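Local coordinates for protein 6-phospho-beta-d glycosidase (Streptococcus pyogenes, PDB 5FOO) that probably hydrolyses 6-phospho-beta-glucosides as a retaining glycoside hydrolase of family 1, and binds 6-phosphocyclophellitol in its active-site pocket, at residues T50-L64 and V435-K447. The protein carries 1 engineered substitution. Sequence-based numbering, arbitrary orientation.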
loop_
_atom_site.group_PDB
_atom_site.type_symbol
_atom_site.label_atom_id
_atom_site.label_comp_id
_atom_site.label_asym_id
_atom_site.label_seq_id
_atom_site.Cartn_x
_atom_site.Cartn_y
_atom_site.Cartn_z
ATOM N N THR A 50 -12.874 6.464 15.137
ATOM C CA THR A 50 -13.948 6.712 14.220
ATOM C C THR A 50 -13.454 6.774 12.788
ATOM O O THR A 50 -14.166 6.282 11.926
ATOM C CB THR A 50 -14.710 7.996 14.632
ATOM O OG1 THR A 50 -15.405 7.682 15.840
ATOM C CG2 THR A 50 -15.752 8.420 13.612
ATOM N N ALA A 51 -12.248 7.328 12.569
ATOM C CA ALA A 51 -11.646 7.521 11.289
ATOM C C ALA A 51 -12.653 8.153 10.316
ATOM O O ALA A 51 -13.232 9.178 10.656
ATOM C CB ALA A 51 -11.070 6.190 10.781
ATOM N N SER A 52 -12.937 7.551 9.143
ATOM C CA SER A 52 -13.899 8.166 8.263
ATOM C C SER A 52 -15.244 7.422 8.280
ATOM O O SER A 52 -15.972 7.544 7.353
ATOM C CB SER A 52 -13.327 8.340 6.840
ATOM O OG SER A 52 -12.450 9.480 6.821
ATOM N N ASP A 53 -15.542 6.675 9.336
ATOM C CA ASP A 53 -16.882 6.155 9.598
ATOM C C ASP A 53 -17.393 5.185 8.489
ATOM O O ASP A 53 -18.616 5.025 8.287
ATOM C CB ASP A 53 -17.888 7.326 9.816
ATOM C CG ASP A 53 -19.226 6.877 10.416
ATOM O OD1 ASP A 53 -19.151 5.910 11.249
ATOM O OD2 ASP A 53 -20.324 7.497 10.044
ATOM N N ALA A 54 -16.467 4.531 7.798
ATOM C CA ALA A 54 -16.855 3.530 6.798
ATOM C C ALA A 54 -17.580 2.315 7.414
ATOM O O ALA A 54 -18.388 1.657 6.725
ATOM C CB ALA A 54 -15.664 3.099 5.967
ATOM N N TYR A 55 -17.340 2.013 8.691
ATOM C CA TYR A 55 -18.145 1.009 9.340
ATOM C C TYR A 55 -19.672 1.237 9.075
ATOM O O TYR A 55 -20.422 0.281 8.744
ATOM C CB TYR A 55 -17.841 0.843 10.834
ATOM C CG TYR A 55 -18.678 -0.265 11.458
ATOM C CD1 TYR A 55 -18.286 -1.588 11.365
ATOM C CD2 TYR A 55 -19.906 0.010 12.092
ATOM C CE1 TYR A 55 -19.086 -2.610 11.862
ATOM C CE2 TYR A 55 -20.678 -1.012 12.636
ATOM C CZ TYR A 55 -20.262 -2.323 12.504
ATOM O OH TYR A 55 -21.011 -3.392 13.032
ATOM N N HIS A 56 -20.104 2.506 9.182
ATOM C CA HIS A 56 -21.481 2.872 8.982
ATOM C C HIS A 56 -21.784 3.270 7.545
ATOM O O HIS A 56 -22.830 2.920 7.031
ATOM C CB HIS A 56 -21.856 3.991 9.939
ATOM C CG HIS A 56 -21.767 3.614 11.387
ATOM N ND1 HIS A 56 -20.830 4.154 12.242
ATOM C CD2 HIS A 56 -22.552 2.821 12.150
ATOM C CE1 HIS A 56 -21.026 3.672 13.460
ATOM N NE2 HIS A 56 -22.059 2.857 13.432
ATOM N N GLN A 57 -20.877 3.948 6.871
ATOM C CA GLN A 57 -21.179 4.584 5.587
ATOM C C GLN A 57 -20.683 3.893 4.315
ATOM O O GLN A 57 -20.781 4.466 3.251
ATOM C CB GLN A 57 -20.607 6.014 5.617
ATOM C CG GLN A 57 -21.295 6.893 6.661
ATOM C CD GLN A 57 -21.039 8.379 6.401
ATOM O OE1 GLN A 57 -21.302 8.870 5.306
ATOM N NE2 GLN A 57 -20.473 9.078 7.372
ATOM N N ILE A 58 -20.146 2.690 4.398
ATOM C CA ILE A 58 -19.643 2.026 3.217
ATOM C C ILE A 58 -20.673 1.945 2.094
ATOM O O ILE A 58 -20.339 2.230 0.911
ATOM C CB ILE A 58 -18.947 0.652 3.542
ATOM C CG1 ILE A 58 -18.165 0.162 2.322
ATOM C CG2 ILE A 58 -19.971 -0.361 4.000
ATOM C CD1 ILE A 58 -17.064 1.074 1.866
ATOM N N GLU A 59 -21.906 1.597 2.411
ATOM C CA GLU A 59 -22.938 1.460 1.351
ATOM C C GLU A 59 -23.178 2.797 0.673
ATOM O O GLU A 59 -23.075 2.895 -0.544
ATOM C CB GLU A 59 -24.309 1.011 1.892
ATOM C CG GLU A 59 -24.416 -0.436 2.274
ATOM C CD GLU A 59 -23.956 -0.714 3.685
ATOM O OE1 GLU A 59 -23.423 0.211 4.396
ATOM O OE2 GLU A 59 -24.101 -1.901 4.054
ATOM N N SER A 60 -23.449 3.845 1.465
ATOM C CA SER A 60 -23.679 5.180 0.847
ATOM C C SER A 60 -22.434 5.726 0.151
ATOM O O SER A 60 -22.553 6.315 -0.936
ATOM C CB SER A 60 -24.211 6.199 1.849
ATOM O OG SER A 60 -23.301 6.315 2.909
ATOM N N ASP A 61 -21.238 5.460 0.698
ATOM C CA ASP A 61 -19.957 5.801 0.020
ATOM C C ASP A 61 -19.840 5.132 -1.355
ATOM O O ASP A 61 -19.459 5.775 -2.374
ATOM C CB ASP A 61 -18.749 5.328 0.861
ATOM C CG ASP A 61 -18.427 6.247 2.079
ATOM O OD1 ASP A 61 -19.147 7.276 2.285
ATOM O OD2 ASP A 61 -17.435 5.938 2.822
ATOM N N LEU A 62 -20.124 3.826 -1.420
ATOM C CA LEU A 62 -19.954 3.143 -2.741
ATOM C C LEU A 62 -21.001 3.628 -3.770
ATOM O O LEU A 62 -20.702 3.818 -4.927
ATOM C CB LEU A 62 -19.992 1.631 -2.593
ATOM C CG LEU A 62 -18.751 1.115 -1.829
ATOM C CD1 LEU A 62 -19.060 -0.272 -1.362
ATOM C CD2 LEU A 62 -17.504 1.119 -2.705
ATOM N N THR A 63 -22.191 3.929 -3.292
ATOM C CA THR A 63 -23.188 4.556 -4.121
ATOM C C THR A 63 -22.646 5.892 -4.676
ATOM O O THR A 63 -22.706 6.125 -5.886
ATOM C CB THR A 63 -24.536 4.694 -3.360
ATOM O OG1 THR A 63 -25.013 3.395 -3.058
ATOM C CG2 THR A 63 -25.587 5.403 -4.190
ATOM N N LEU A 64 -22.054 6.722 -3.825
ATOM C CA LEU A 64 -21.441 7.965 -4.307
ATOM C C LEU A 64 -20.324 7.757 -5.266
ATOM O O LEU A 64 -20.243 8.441 -6.292
ATOM C CB LEU A 64 -20.930 8.773 -3.135
ATOM C CG LEU A 64 -20.340 10.164 -3.478
ATOM C CD1 LEU A 64 -21.382 11.197 -3.956
ATOM C CD2 LEU A 64 -19.634 10.637 -2.231
ATOM N N VAL A 435 -13.048 13.391 -2.516
ATOM C CA VAL A 435 -14.239 13.762 -1.787
ATOM C C VAL A 435 -13.825 14.106 -0.366
ATOM O O VAL A 435 -13.182 13.316 0.322
ATOM C CB VAL A 435 -15.233 12.590 -1.735
ATOM C CG1 VAL A 435 -16.497 12.964 -0.953
ATOM C CG2 VAL A 435 -15.583 12.141 -3.176
ATOM N N GLU A 436 -14.271 15.270 0.074
ATOM C CA GLU A 436 -13.948 15.820 1.380
ATOM C C GLU A 436 -14.725 15.050 2.420
ATOM O O GLU A 436 -15.873 14.692 2.178
ATOM C CB GLU A 436 -14.429 17.294 1.379
ATOM C CG GLU A 436 -14.336 17.995 2.696
ATOM C CD GLU A 436 -14.981 19.373 2.698
ATOM O OE1 GLU A 436 -15.565 19.854 1.669
ATOM O OE2 GLU A 436 -14.902 19.936 3.799
ATOM N N ASN A 437 -14.145 14.846 3.572
ATOM C CA ASN A 437 -14.871 14.378 4.722
ATOM C C ASN A 437 -14.764 15.414 5.842
ATOM O O ASN A 437 -13.674 15.870 6.184
ATOM C CB ASN A 437 -14.321 13.060 5.274
ATOM C CG ASN A 437 -15.252 12.420 6.289
ATOM O OD1 ASN A 437 -16.485 12.669 6.290
ATOM N ND2 ASN A 437 -14.710 11.574 7.117
ATOM N N ASN A 438 -15.887 15.771 6.439
ATOM C CA ASN A 438 -15.828 16.577 7.661
ATOM C C ASN A 438 -15.585 15.597 8.794
ATOM O O ASN A 438 -16.388 14.711 9.050
ATOM C CB ASN A 438 -17.134 17.309 7.850
ATOM C CG ASN A 438 -17.163 18.179 9.094
ATOM O OD1 ASN A 438 -16.946 17.766 10.243
ATOM N ND2 ASN A 438 -17.396 19.402 8.855
ATOM N N ILE A 439 -14.482 15.729 9.495
ATOM C CA ILE A 439 -14.188 14.729 10.481
ATOM C C ILE A 439 -14.967 14.826 11.785
ATOM O O ILE A 439 -14.866 13.948 12.619
ATOM C CB ILE A 439 -12.695 14.569 10.742
ATOM C CG1 ILE A 439 -12.072 15.864 11.241
ATOM C CG2 ILE A 439 -12.027 14.126 9.460
ATOM C CD1 ILE A 439 -10.792 15.553 11.968
ATOM N N HIS A 440 -15.794 15.845 11.949
ATOM C CA HIS A 440 -16.611 15.905 13.120
ATOM C C HIS A 440 -17.998 15.349 12.826
ATOM O O HIS A 440 -18.553 14.735 13.688
ATOM C CB HIS A 440 -16.694 17.338 13.657
ATOM C CG HIS A 440 -15.380 18.014 13.759
ATOM N ND1 HIS A 440 -14.479 17.731 14.765
ATOM C CD2 HIS A 440 -14.788 18.926 12.949
ATOM C CE1 HIS A 440 -13.386 18.449 14.573
ATOM N NE2 HIS A 440 -13.564 19.201 13.500
ATOM N N THR A 441 -18.553 15.614 11.648
ATOM C CA THR A 441 -19.913 15.167 11.286
ATOM C C THR A 441 -19.955 13.939 10.368
ATOM O O THR A 441 -21.032 13.442 10.094
ATOM C CB THR A 441 -20.696 16.274 10.538
ATOM O OG1 THR A 441 -20.087 16.541 9.273
ATOM C CG2 THR A 441 -20.755 17.587 11.412
ATOM N N GLN A 442 -18.795 13.527 9.854
ATOM C CA GLN A 442 -18.655 12.483 8.826
ATOM C C GLN A 442 -19.507 12.688 7.565
ATOM O O GLN A 442 -19.802 11.742 6.820
ATOM C CB GLN A 442 -18.953 11.141 9.480
ATOM C CG GLN A 442 -18.053 10.846 10.647
ATOM C CD GLN A 442 -16.635 10.582 10.218
ATOM O OE1 GLN A 442 -16.340 10.133 9.075
ATOM N NE2 GLN A 442 -15.722 10.843 11.140
ATOM N N VAL A 443 -19.858 13.932 7.302
ATOM C CA VAL A 443 -20.500 14.293 6.052
ATOM C C VAL A 443 -19.485 14.429 4.937
ATOM O O VAL A 443 -18.457 15.132 5.080
ATOM C CB VAL A 443 -21.242 15.642 6.210
ATOM C CG1 VAL A 443 -21.778 16.174 4.854
ATOM C CG2 VAL A 443 -22.354 15.444 7.222
ATOM N N ARG A 444 -19.808 13.830 3.796
ATOM C CA ARG A 444 -18.947 13.899 2.603
ATOM C C ARG A 444 -19.370 15.036 1.671
ATOM O O ARG A 444 -20.534 15.402 1.597
ATOM C CB ARG A 444 -18.992 12.599 1.788
ATOM C CG ARG A 444 -18.210 11.432 2.343
ATOM C CD ARG A 444 -18.819 10.893 3.600
ATOM N NE ARG A 444 -18.410 9.522 3.858
ATOM C CZ ARG A 444 -17.810 9.049 4.944
ATOM N NH1 ARG A 444 -17.417 9.835 5.972
ATOM N NH2 ARG A 444 -17.565 7.730 5.008
ATOM N N ARG A 445 -18.414 15.585 0.945
ATOM C CA ARG A 445 -18.694 16.521 -0.096
ATOM C C ARG A 445 -17.661 16.418 -1.191
ATOM O O ARG A 445 -16.481 16.715 -0.962
ATOM C CB ARG A 445 -18.687 17.947 0.474
ATOM C CG ARG A 445 -18.914 18.930 -0.651
ATOM C CD ARG A 445 -19.533 20.241 -0.218
ATOM N NE ARG A 445 -20.065 20.860 -1.438
ATOM C CZ ARG A 445 -20.579 22.084 -1.544
ATOM N NH1 ARG A 445 -20.655 22.897 -0.484
ATOM N NH2 ARG A 445 -21.004 22.498 -2.747
ATOM N N PRO A 446 -18.088 16.016 -2.398
ATOM C CA PRO A 446 -17.147 15.899 -3.543
ATOM C C PRO A 446 -16.372 17.165 -3.780
ATOM O O PRO A 446 -16.951 18.252 -3.698
ATOM C CB PRO A 446 -18.076 15.664 -4.728
ATOM C CG PRO A 446 -19.237 14.901 -4.117
ATOM C CD PRO A 446 -19.427 15.457 -2.719
ATOM N N LYS A 447 -15.096 17.026 -4.121
ATOM C CA LYS A 447 -14.267 18.166 -4.497
ATOM C C LYS A 447 -14.295 18.256 -6.012
ATOM O O LYS A 447 -14.771 17.320 -6.716
ATOM C CB LYS A 447 -12.816 18.021 -3.993
ATOM C CG LYS A 447 -12.687 17.558 -2.568
ATOM C CD LYS A 447 -11.221 17.537 -2.105
ATOM C CE LYS A 447 -11.081 16.856 -0.747
ATOM N NZ LYS A 447 -9.716 16.369 -0.430
HETATM O O HOH W 1 -22.652 11.201 5.791
#
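Arg-444 reaches from its strand to the helix and grips Asp-61 side-on in a salt bridge, carboxylate and guanidinium lying 30° from coplanar. Arg-444 NE gives its hydrogen to Asp-61 OD1 (2.8 Å) and NH2 to OD2 (2.8 Å). Arg-444 NH2 and NH1 also close end-on on one atom, Ser-52 O (2.8 and 3.0 Å), which lies in the guanidinium plane; NH2 comes nearly in line with the C=O bond, NH1 from above the carbonyl plane. The arginine chain bends at chi2 (69°), which turns its NE/NH2 side to the carboxylate and its NH1/NH2 end to the turn. Gln-57 OE1 lies over one guanidinium face, toward its rim, the two planes stacked 22° apart; Gln-57 NE2 runs almost straight to Gln-442 O (2.8 Å). A water donates to both Gln-57 OE1 and Gln-442 O. Gln-442, folded back at chi2, sends NE2 to Ala-51 O (3.0 Å), while Thr-50 CG2 packs against that nitrogen. Asn-437 ND2 adds a weak direct bond to Ser-52 OG, a hydroxyl held chiefly by Asp-420 O and also bonded to Tyr-428 OH. These bonds tie the type II' turn of Thr-50 to Asp-53, and the first turns of helix 54-67 on the outside of the (beta/alpha)8 barrel, to the two-stranded antiparallel hairpin 435-446 that follows the eighth barrel strand. Farther along the helix the contact turns apolar: Leu-64 CD2 meets Val-435 CG1 tip to tip, and CD1 lies near Pro-446 CG. In the second shell, Asn-437 ND2 donates to Gln-442 OE1 (2.9 Å), and Arg-444 NH1 to both Gln-442 OE1 and Asn-437 OD1. Asp-53 OD2 accepts from Gln-57 NE2, steadying the stacked amide, and its OD1 takes His-56 ND1 on the syn lone pair.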